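Local structure of dihydrolipoyl dehydrogenase (Elizabethkingia anophelis NUHP1, 6UZI) at residues F387-L392 with G403-L408; A427-E432 with T455-I460; D445-S450 with A463-T468. The protein probably catalyses the NAD(+)-dependent oxidation of dihydrolipoyl groups on lysine residues of partner proteins, using FAD and a redox-active disulfide. All blocks are in the same frame, centred on the assembly; numbering follows the deposited sequence.

Interaction 1: F387-L392 with G403-L408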
loop_
_atom_site.group_PDB
_atom_site.type_symbol
_atom_site.label_atom_id
_atom_site.label_comp_id
_atom_site.label_asym_id
_atom_site.label_seq_id
_atom_site.Cartn_x
_atom_site.Cartn_y
_atom_site.Cartn_z
ATOM N N PHE A 387 13.947 8.577 -6.328
ATOM C CA PHE A 387 13.667 9.318 -5.102
ATOM C C PHE A 387 13.787 8.406 -3.888
ATOM O O PHE A 387 13.282 7.281 -3.906
ATOM C CB PHE A 387 12.268 9.940 -5.143
ATOM C CG PHE A 387 11.969 10.831 -3.978
ATOM C CD1 PHE A 387 12.395 12.154 -3.970
ATOM C CD2 PHE A 387 11.252 10.355 -2.895
ATOM C CE1 PHE A 387 12.119 12.986 -2.902
ATOM C CE2 PHE A 387 10.972 11.181 -1.823
ATOM C CZ PHE A 387 11.408 12.503 -1.828
ATOM N N PRO A 388 14.434 8.864 -2.817
ATOM C CA PRO A 388 14.645 7.994 -1.649
ATOM C C PRO A 388 13.460 7.961 -0.688
ATOM O O PRO A 388 12.792 8.969 -0.447
ATOM C CB PRO A 388 15.877 8.617 -0.982
ATOM C CG PRO A 388 15.764 10.082 -1.318
ATOM C CD PRO A 388 15.148 10.151 -2.696
ATOM N N MET A 389 13.225 6.777 -0.106
ATOM C CA MET A 389 12.091 6.601 0.800
ATOM C C MET A 389 12.272 7.366 2.103
ATOM O O MET A 389 11.283 7.778 2.720
ATOM C CB MET A 389 11.873 5.119 1.105
ATOM C CG MET A 389 11.443 4.274 -0.077
ATOM S SD MET A 389 9.829 4.740 -0.709
ATOM C CE MET A 389 8.772 4.274 0.656
ATOM N N ARG A 390 13.516 7.537 2.555
ATOM C CA ARG A 390 13.772 8.221 3.818
ATOM C C ARG A 390 13.365 9.687 3.779
ATOM O O ARG A 390 13.219 10.303 4.841
ATOM C CB ARG A 390 15.250 8.066 4.193
ATOM C CG ARG A 390 16.218 8.589 3.135
ATOM C CD ARG A 390 17.665 8.246 3.470
ATOM N NE ARG A 390 18.469 8.028 2.263
ATOM C CZ ARG A 390 19.202 8.961 1.657
ATOM N NH1 ARG A 390 19.253 10.197 2.138
ATOM N NH2 ARG A 390 19.892 8.652 0.565
ATOM N N ALA A 391 13.180 10.261 2.591
ATOM C CA ALA A 391 12.809 11.667 2.488
ATOM C C ALA A 391 11.311 11.904 2.615
ATOM O O ALA A 391 10.899 13.066 2.714
ATOM C CB ALA A 391 13.303 12.251 1.163
ATOM N N LEU A 392 10.503 10.841 2.635
ATOM C CA LEU A 392 9.054 10.964 2.767
ATOM C C LEU A 392 8.667 11.239 4.211
ATOM O O LEU A 392 9.170 10.599 5.136
ATOM C CB LEU A 392 8.360 9.684 2.304
ATOM C CG LEU A 392 8.434 9.307 0.829
ATOM C CD1 LEU A 392 7.728 7.977 0.585
ATOM C CD2 LEU A 392 7.813 10.401 -0.016
ATOM N N GLY A 403 14.882 2.367 1.496
ATOM C CA GLY A 403 14.572 2.050 0.121
ATOM C C GLY A 403 14.559 3.258 -0.794
ATOM O O GLY A 403 14.883 4.386 -0.413
ATOM N N VAL A 404 14.135 2.998 -2.029
ATOM C CA VAL A 404 14.169 3.978 -3.098
ATOM C C VAL A 404 13.148 3.542 -4.139
ATOM O O VAL A 404 12.819 2.355 -4.250
ATOM C CB VAL A 404 15.599 4.085 -3.690
ATOM C CG1 VAL A 404 15.975 2.805 -4.423
ATOM C CG2 VAL A 404 15.727 5.291 -4.609
ATOM N N ILE A 405 12.624 4.515 -4.885
ATOM C CA ILE A 405 11.773 4.284 -6.048
ATOM C C ILE A 405 12.544 4.718 -7.286
ATOM O O ILE A 405 13.116 5.814 -7.318
ATOM C CB ILE A 405 10.444 5.043 -5.942
ATOM C CG1 ILE A 405 9.728 4.676 -4.644
ATOM C CG2 ILE A 405 9.579 4.759 -7.159
ATOM C CD1 ILE A 405 9.096 3.317 -4.684
ATOM N N LYS A 406 12.563 3.857 -8.297
ATOM C CA LYS A 406 13.355 4.085 -9.495
ATOM C C LYS A 406 12.475 3.923 -10.722
ATOM O O LYS A 406 11.805 2.899 -10.881
ATOM C CB LYS A 406 14.548 3.125 -9.540
ATOM C CG LYS A 406 15.289 3.078 -10.869
ATOM C CD LYS A 406 16.289 1.920 -10.877
ATOM C CE LYS A 406 17.300 2.062 -12.009
ATOM N NZ LYS A 406 18.290 0.959 -11.993
ATOM N N ILE A 407 12.475 4.932 -11.586
ATOM C CA ILE A 407 11.665 4.937 -12.795
ATOM C C ILE A 407 12.588 5.074 -13.999
ATOM O O ILE A 407 13.486 5.925 -14.006
ATOM C CB ILE A 407 10.626 6.071 -12.776
ATOM C CG1 ILE A 407 9.543 5.782 -11.736
ATOM C CG2 ILE A 407 10.007 6.251 -14.164
ATOM C CD1 ILE A 407 8.545 6.922 -11.555
ATOM N N LEU A 408 12.364 4.238 -15.007
ATOM C CA LEU A 408 13.070 4.299 -16.277
ATOM C C LEU A 408 12.100 4.788 -17.347
ATOM O O LEU A 408 10.980 4.276 -17.457
ATOM C CB LEU A 408 13.635 2.927 -16.646
ATOM C CG LEU A 408 14.553 2.297 -15.600
ATOM C CD1 LEU A 408 14.814 0.831 -15.908
ATOM C CD2 LEU A 408 15.856 3.062 -15.536
#

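Interaction 2: A427-E432 with T455-I460. With ZN (zinc ion), chain F.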
loop_
_atom_site.group_PDB
_atom_site.type_symbol
_atom_site.label_atom_id
_atom_site.label_comp_id
_atom_site.label_asym_id
_atom_site.label_seq_id
_atom_site.Cartn_x
_atom_site.Cartn_y
_atom_site.Cartn_z
ATOM N N ALA A 427 4.745 -3.824 -2.157
ATOM C CA ALA A 427 3.954 -4.891 -2.757
ATOM C C ALA A 427 2.620 -4.374 -3.284
ATOM O O ALA A 427 2.068 -4.940 -4.230
ATOM C CB ALA A 427 3.736 -6.019 -1.746
ATOM N N ASP A 428 2.094 -3.298 -2.704
ATOM C CA ASP A 428 0.858 -2.709 -3.192
ATOM C C ASP A 428 1.063 -1.400 -3.940
ATOM O O ASP A 428 0.230 -1.052 -4.777
ATOM C CB ASP A 428 -0.122 -2.489 -2.030
ATOM C CG ASP A 428 -0.527 -3.792 -1.366
ATOM O OD1 ASP A 428 0.004 -4.109 -0.282
ATOM O OD2 ASP A 428 -1.370 -4.512 -1.935
ATOM N N MET A 429 2.160 -0.687 -3.694
ATOM C CA MET A 429 2.431 0.510 -4.479
ATOM C C MET A 429 2.672 0.160 -5.941
ATOM O O MET A 429 2.399 0.974 -6.832
ATOM C CB MET A 429 3.642 1.248 -3.920
ATOM C CG MET A 429 3.405 1.941 -2.609
ATOM S SD MET A 429 4.714 3.129 -2.303
ATOM C CE MET A 429 6.157 2.076 -2.216
ATOM N N ILE A 430 3.183 -1.044 -6.202
ATOM C CA ILE A 430 3.550 -1.436 -7.553
ATOM C C ILE A 430 2.348 -1.419 -8.486
ATOM O O ILE A 430 2.512 -1.259 -9.701
ATOM C CB ILE A 430 4.233 -2.821 -7.517
ATOM C CG1 ILE A 430 4.961 -3.094 -8.827
ATOM C CG2 ILE A 430 3.221 -3.926 -7.239
ATOM C CD1 ILE A 430 6.039 -2.100 -9.111
ATOM N N ALA A 431 1.137 -1.553 -7.940
ATOM C CA ALA A 431 -0.055 -1.573 -8.782
ATOM C C ALA A 431 -0.224 -0.260 -9.542
ATOM O O ALA A 431 -0.676 -0.259 -10.695
ATOM C CB ALA A 431 -1.293 -1.893 -7.943
ATOM N N GLU A 432 0.135 0.865 -8.919
ATOM C CA GLU A 432 0.073 2.145 -9.621
ATOM C C GLU A 432 0.948 2.127 -10.866
ATOM O O GLU A 432 0.529 2.582 -11.936
ATOM C CB GLU A 432 0.497 3.282 -8.688
ATOM C CG GLU A 432 0.587 4.645 -9.355
ATOM C CD GLU A 432 1.134 5.731 -8.433
ATOM O OE1 GLU A 432 1.258 5.487 -7.215
ATOM O OE2 GLU A 432 1.448 6.834 -8.929
ATOM N N THR A 455 1.779 9.847 1.938
ATOM C CA THR A 455 1.741 8.427 1.613
ATOM C C THR A 455 3.088 8.006 1.058
ATOM O O THR A 455 3.911 8.837 0.672
ATOM C CB THR A 455 0.654 8.091 0.593
ATOM O OG1 THR A 455 0.882 8.852 -0.598
ATOM C CG2 THR A 455 -0.729 8.387 1.151
ATOM N N TYR A 456 3.309 6.693 1.003
ATOM C CA TYR A 456 4.543 6.195 0.410
ATOM C C TYR A 456 4.543 6.375 -1.101
ATOM O O TYR A 456 5.615 6.480 -1.710
ATOM C CB TYR A 456 4.747 4.730 0.780
ATOM C CG TYR A 456 4.877 4.518 2.265
ATOM C CD1 TYR A 456 3.881 3.857 2.983
ATOM C CD2 TYR A 456 5.970 5.022 2.963
ATOM C CE1 TYR A 456 3.986 3.679 4.347
ATOM C CE2 TYR A 456 6.085 4.845 4.332
ATOM C CZ TYR A 456 5.090 4.173 5.019
ATOM O OH TYR A 456 5.198 4.000 6.378
ATOM N N THR A 457 3.357 6.433 -1.721
ATOM C CA THR A 457 3.274 6.590 -3.170
ATOM C C THR A 457 3.771 7.950 -3.644
ATOM O O THR A 457 4.074 8.099 -4.833
ATOM C CB THR A 457 1.834 6.379 -3.652
ATOM O OG1 THR A 457 0.952 7.276 -2.967
ATOM C CG2 THR A 457 1.388 4.942 -3.396
ATOM N N GLU A 458 3.897 8.934 -2.745
ATOM C CA GLU A 458 4.461 10.218 -3.155
ATOM C C GLU A 458 5.879 10.049 -3.667
ATOM O O GLU A 458 6.348 10.860 -4.473
ATOM C CB GLU A 458 4.438 11.221 -1.998
ATOM C CG GLU A 458 3.061 11.556 -1.474
ATOM C CD GLU A 458 3.054 12.785 -0.594
ATOM O OE1 GLU A 458 3.279 12.644 0.627
ATOM O OE2 GLU A 458 2.823 13.894 -1.122
ATOM N N ALA A 459 6.573 8.996 -3.221
ATOM C CA ALA A 459 7.900 8.720 -3.751
ATOM C C ALA A 459 7.839 8.372 -5.227
ATOM O O ALA A 459 8.757 8.712 -5.982
ATOM C CB ALA A 459 8.555 7.583 -2.970
ATOM N N ILE A 460 6.751 7.743 -5.670
ATOM C CA ILE A 460 6.587 7.494 -7.097
ATOM C C ILE A 460 6.441 8.813 -7.844
ATOM O O ILE A 460 7.114 9.052 -8.856
ATOM C CB ILE A 460 5.387 6.570 -7.350
ATOM C CG1 ILE A 460 5.514 5.297 -6.525
ATOM C CG2 ILE A 460 5.310 6.216 -8.814
ATOM C CD1 ILE A 460 4.270 4.451 -6.562
HETATM ZN ZN ZN F . 3.773 15.732 -0.450
#

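Interaction 3: D445-S450 with A463-T468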
loop_
_atom_site.group_PDB
_atom_site.type_symbol
_atom_site.label_atom_id
_atom_site.label_comp_id
_atom_site.label_asym_id
_atom_site.label_seq_id
_atom_site.Cartn_x
_atom_site.Cartn_y
_atom_site.Cartn_z
ATOM N N ASP A 445 3.307 12.337 -17.111
ATOM C CA ASP A 445 1.926 12.013 -16.763
ATOM C C ASP A 445 1.795 11.724 -15.276
ATOM O O ASP A 445 0.958 12.315 -14.584
ATOM C CB ASP A 445 1.435 10.813 -17.573
ATOM C CG ASP A 445 1.140 11.158 -19.019
ATOM O OD1 ASP A 445 0.962 12.358 -19.331
ATOM O OD2 ASP A 445 1.074 10.218 -19.840
ATOM N N ILE A 446 2.630 10.818 -14.767
ATOM C CA ILE A 446 2.574 10.445 -13.359
ATOM C C ILE A 446 2.982 11.614 -12.475
ATOM O O ILE A 446 2.433 11.806 -11.384
ATOM C CB ILE A 446 3.454 9.203 -13.121
ATOM C CG1 ILE A 446 2.923 8.041 -13.957
ATOM C CG2 ILE A 446 3.507 8.831 -11.642
ATOM C CD1 ILE A 446 1.451 7.753 -13.722
ATOM N N ALA A 447 3.934 12.423 -12.938
ATOM C CA ALA A 447 4.413 13.543 -12.139
ATOM C C ALA A 447 3.335 14.591 -11.882
ATOM O O ALA A 447 3.402 15.295 -10.870
ATOM C CB ALA A 447 5.600 14.196 -12.842
ATOM N N ARG A 448 2.314 14.665 -12.732
ATOM C CA ARG A 448 1.287 15.691 -12.629
ATOM C C ARG A 448 0.015 15.199 -11.958
ATOM O O ARG A 448 -0.910 15.993 -11.759
ATOM C CB ARG A 448 0.964 16.244 -14.016
ATOM C CG ARG A 448 2.066 17.127 -14.561
ATOM C CD ARG A 448 1.744 17.653 -15.944
ATOM N NE ARG A 448 2.833 18.481 -16.451
ATOM C CZ ARG A 448 3.063 19.734 -16.069
ATOM N NH1 ARG A 448 2.270 20.321 -15.178
ATOM N NH2 ARG A 448 4.086 20.402 -16.584
ATOM N N ILE A 449 -0.058 13.920 -11.628
ATOM C CA ILE A 449 -1.232 13.330 -11.000
ATOM C C ILE A 449 -1.153 13.524 -9.494
ATOM O O ILE A 449 -0.082 13.397 -8.895
ATOM C CB ILE A 449 -1.344 11.842 -11.379
ATOM C CG1 ILE A 449 -1.870 11.703 -12.808
ATOM C CG2 ILE A 449 -2.182 11.071 -10.376
ATOM C CD1 ILE A 449 -2.033 10.283 -13.243
ATOM N N SER A 450 -2.294 13.829 -8.877
ATOM C CA SER A 450 -2.346 13.990 -7.429
ATOM C C SER A 450 -2.035 12.684 -6.716
ATOM O O SER A 450 -2.637 11.647 -7.006
ATOM C CB SER A 450 -3.717 14.482 -6.988
ATOM O OG SER A 450 -3.712 14.729 -5.594
ATOM N N ALA A 463 9.827 10.556 -7.966
ATOM C CA ALA A 463 10.729 9.924 -8.929
ATOM C C ALA A 463 10.334 10.257 -10.363
ATOM O O ALA A 463 11.202 10.497 -11.213
ATOM C CB ALA A 463 10.752 8.409 -8.725
ATOM N N ALA A 464 9.027 10.298 -10.645
ATOM C CA ALA A 464 8.572 10.661 -11.983
ATOM C C ALA A 464 8.956 12.097 -12.322
ATOM O O ALA A 464 9.327 12.396 -13.464
ATOM C CB ALA A 464 7.062 10.453 -12.097
ATOM N N LEU A 465 8.868 13.002 -11.344
ATOM C CA LEU A 465 9.357 14.358 -11.558
ATOM C C LEU A 465 10.848 14.354 -11.865
ATOM O O LEU A 465 11.317 15.088 -12.746
ATOM C CB LEU A 465 9.077 15.213 -10.323
ATOM C CG LEU A 465 7.667 15.756 -10.114
ATOM C CD1 LEU A 465 7.526 16.314 -8.709
ATOM C CD2 LEU A 465 7.371 16.820 -11.148
ATOM N N ASP A 466 11.607 13.513 -11.159
ATOM C CA ASP A 466 13.045 13.430 -11.389
ATOM C C ASP A 466 13.357 12.869 -12.770
ATOM O O ASP A 466 14.277 13.341 -13.447
ATOM C CB ASP A 466 13.688 12.571 -10.299
ATOM C CG ASP A 466 15.189 12.573 -10.373
ATOM O OD1 ASP A 466 15.791 13.667 -10.371
ATOM O OD2 ASP A 466 15.761 11.467 -10.453
ATOM N N ALA A 467 12.587 11.873 -13.210
ATOM C CA ALA A 467 12.842 11.263 -14.508
ATOM C C ALA A 467 12.453 12.200 -15.642
ATOM O O ALA A 467 13.171 12.307 -16.642
ATOM C CB ALA A 467 12.085 9.943 -14.621
ATOM N N THR A 468 11.328 12.899 -15.503
ATOM C CA THR A 468 10.824 13.674 -16.627
ATOM C C THR A 468 11.703 14.890 -16.900
ATOM O O THR A 468 11.875 15.283 -18.060
ATOM C CB THR A 468 9.360 14.070 -16.389
ATOM O OG1 THR A 468 8.788 14.570 -17.601
ATOM C CG2 THR A 468 9.219 15.122 -15.297
#

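Interaction 1: F387-L392 with G403-L408
An antiparallel strand pair of the dimerisation domain brings Phe387, Pro388 and Met389 against Gly403, Val404 and Ile405, joining strand 382-388, outermost in its sheet within the chain, to strand 404-410. Phe387 and Ile405 form a hydrogen-bonded pair. Phe387 N donates to Ile405 O at 3.1 Å, and the returning bond from Ile405 N to Phe387 O is nearly straight, with 173° at the hydrogen. Pro388, which lacks an amide hydrogen, occupies the following non-hydrogen-bonded position facing Val404, where the CA atoms of the two residues are 4.3 Å apart. A last bond, Met389 N to Gly403 O at 2.9 Å, is made just as the chain leaves the strand for a 3-10 turn, and its donor stands 46° out of the carbonyl plane.

The side chains divide between the two faces of the sheet. Val404 shares one with Pro388; its CG1 stands between the backbone N and the carbonyl carbon, leaving CG2, anti to N, against Phe387 O. On the other face, Phe387 and Ile405 lie toward helix 458-469, touching Glu462 and Ala459 respectively. Bent at chi2 (-65°), the Met389 chain brings SD to 3.9 Å from Ile405 CG1. Beside the strand end, Pro388 CD covers one face of the Phe387 ring, 3.5 Å above its plane and displaced toward the rim.

Interaction 2: A427-E432 with T455-I460
Met429 and Glu432, one turn apart on helix 426-438, pack against Tyr456, Thr457 and Ile460 where the chain enters helix 458-469, directly after the segment that carries His453, the predicted proton acceptor. The closer-packed part is apolar and centres on Met429, which buries more surface here than any other residue and meets three partners. Its side chain crosses Tyr456 and Thr457 at a slant. SD rests on Tyr456 CB at 3.5 Å; Met429 CG, set beside the backbone N by chi1 (-72°), meets the methyl CG2 of Thr457 at 3.7 Å. Ile460 CD1 lies nearer the root of the side chain, 4.2 Å from Met429 CB.

Glu432 makes the sparser, polar part, touching through its carboxylate end. With CG anti to the backbone N and an extended chain, it reaches Ile460 tip to tip, OE1 against CD1, a contact without a hydrogen bond. The carboxylate is instead held by His451, which bonds OE2. This side is not left to solvent either: the second subunit packs over it, and Asp428 OD2 accepts the amide of Thr457 of that subunit, an exchange repeated in the opposite sense.

The CB of Glu458 is directed away from helix 426-438, and OE2 binds zinc at 2.2 Å, with His453 of the same chain and Glu333 of the second subunit. In this family a glutamate so placed typically pairs with the active-site histidine; here both hold the metal. Around the contact, Met421 of strand 416-423 and Ile405 of strand 404-410 lie against both Met429 and Ile460, so helix 426-438 and the first turn of helix 458-469 pack together on the sheet, while helix 393-398 borders Tyr456.

Interaction 3: D445-S450 with A463-T468
No flat side-chain group lies face-on or edge-on in the contact of Ala447 and Ile446 with Ala464 and Leu465, which is built from methyl groups and aliphatic branches. The planar guanidinium of Arg448 lies elsewhere, its NH1 forming a salt bridge with Glu341 of the second subunit.

Ala447, in the last turn of helix 443-447, points at helix 458-469. On Leu465, chi1 (-79°) sets CG 3.8 Å from Ala447 CB, and the CD2 branch comes closer still, to 3.6 Å from that same CB. Ala447 CB also faces Ala464 CB at 4.1 Å, and one turn further on Thr468 CG2 is a distant neighbour of Ala447 CB at 4.5 Å. Alongside, the branch CG2 of Ile446 meets Ala464 CB at 3.9 Å; the same CG2 also faces Glu432 of helix 426-438, and the residue touches Ala436 there. Small alanines facing each other let the backbones come close, and Ala447 CA is 5.0 Å from Leu465 CA.

The polar fastening comes from beside the contact: Lys461 NZ bonds to the carbonyl oxygens of Ala447 and Ile449 as the helix ends, and Thr468 OG1 is bonded to Asp414. Between the segments themselves, cohesion therefore rests on van der Waals packing and the burial of apolar surface, with shape rather than directed bonds setting how the helices fit.

How the interactions relate
From the N terminus, interaction 1 comes first and closes the short excursion through helix 393-398, so that the chain returns as strand 404-410 beside strand 382-388. Interactions 2 and 3 follow in series and cross each other: 427-432 pairs with 455-460 across 22 residues, and 445-450, lying within that loop, pairs with 463-468 across 12. Helix 458-469 serves both crossing contacts and lies on the sheet of interaction 1, with Ala459 against Ile405, and also against Leu392 at the start of helix 393-398, and Ala463 and Ala464 against Ile407. Ile446 bridges interactions 2 and 3. These two reach the second subunit, while interaction 1 lies within its own chain.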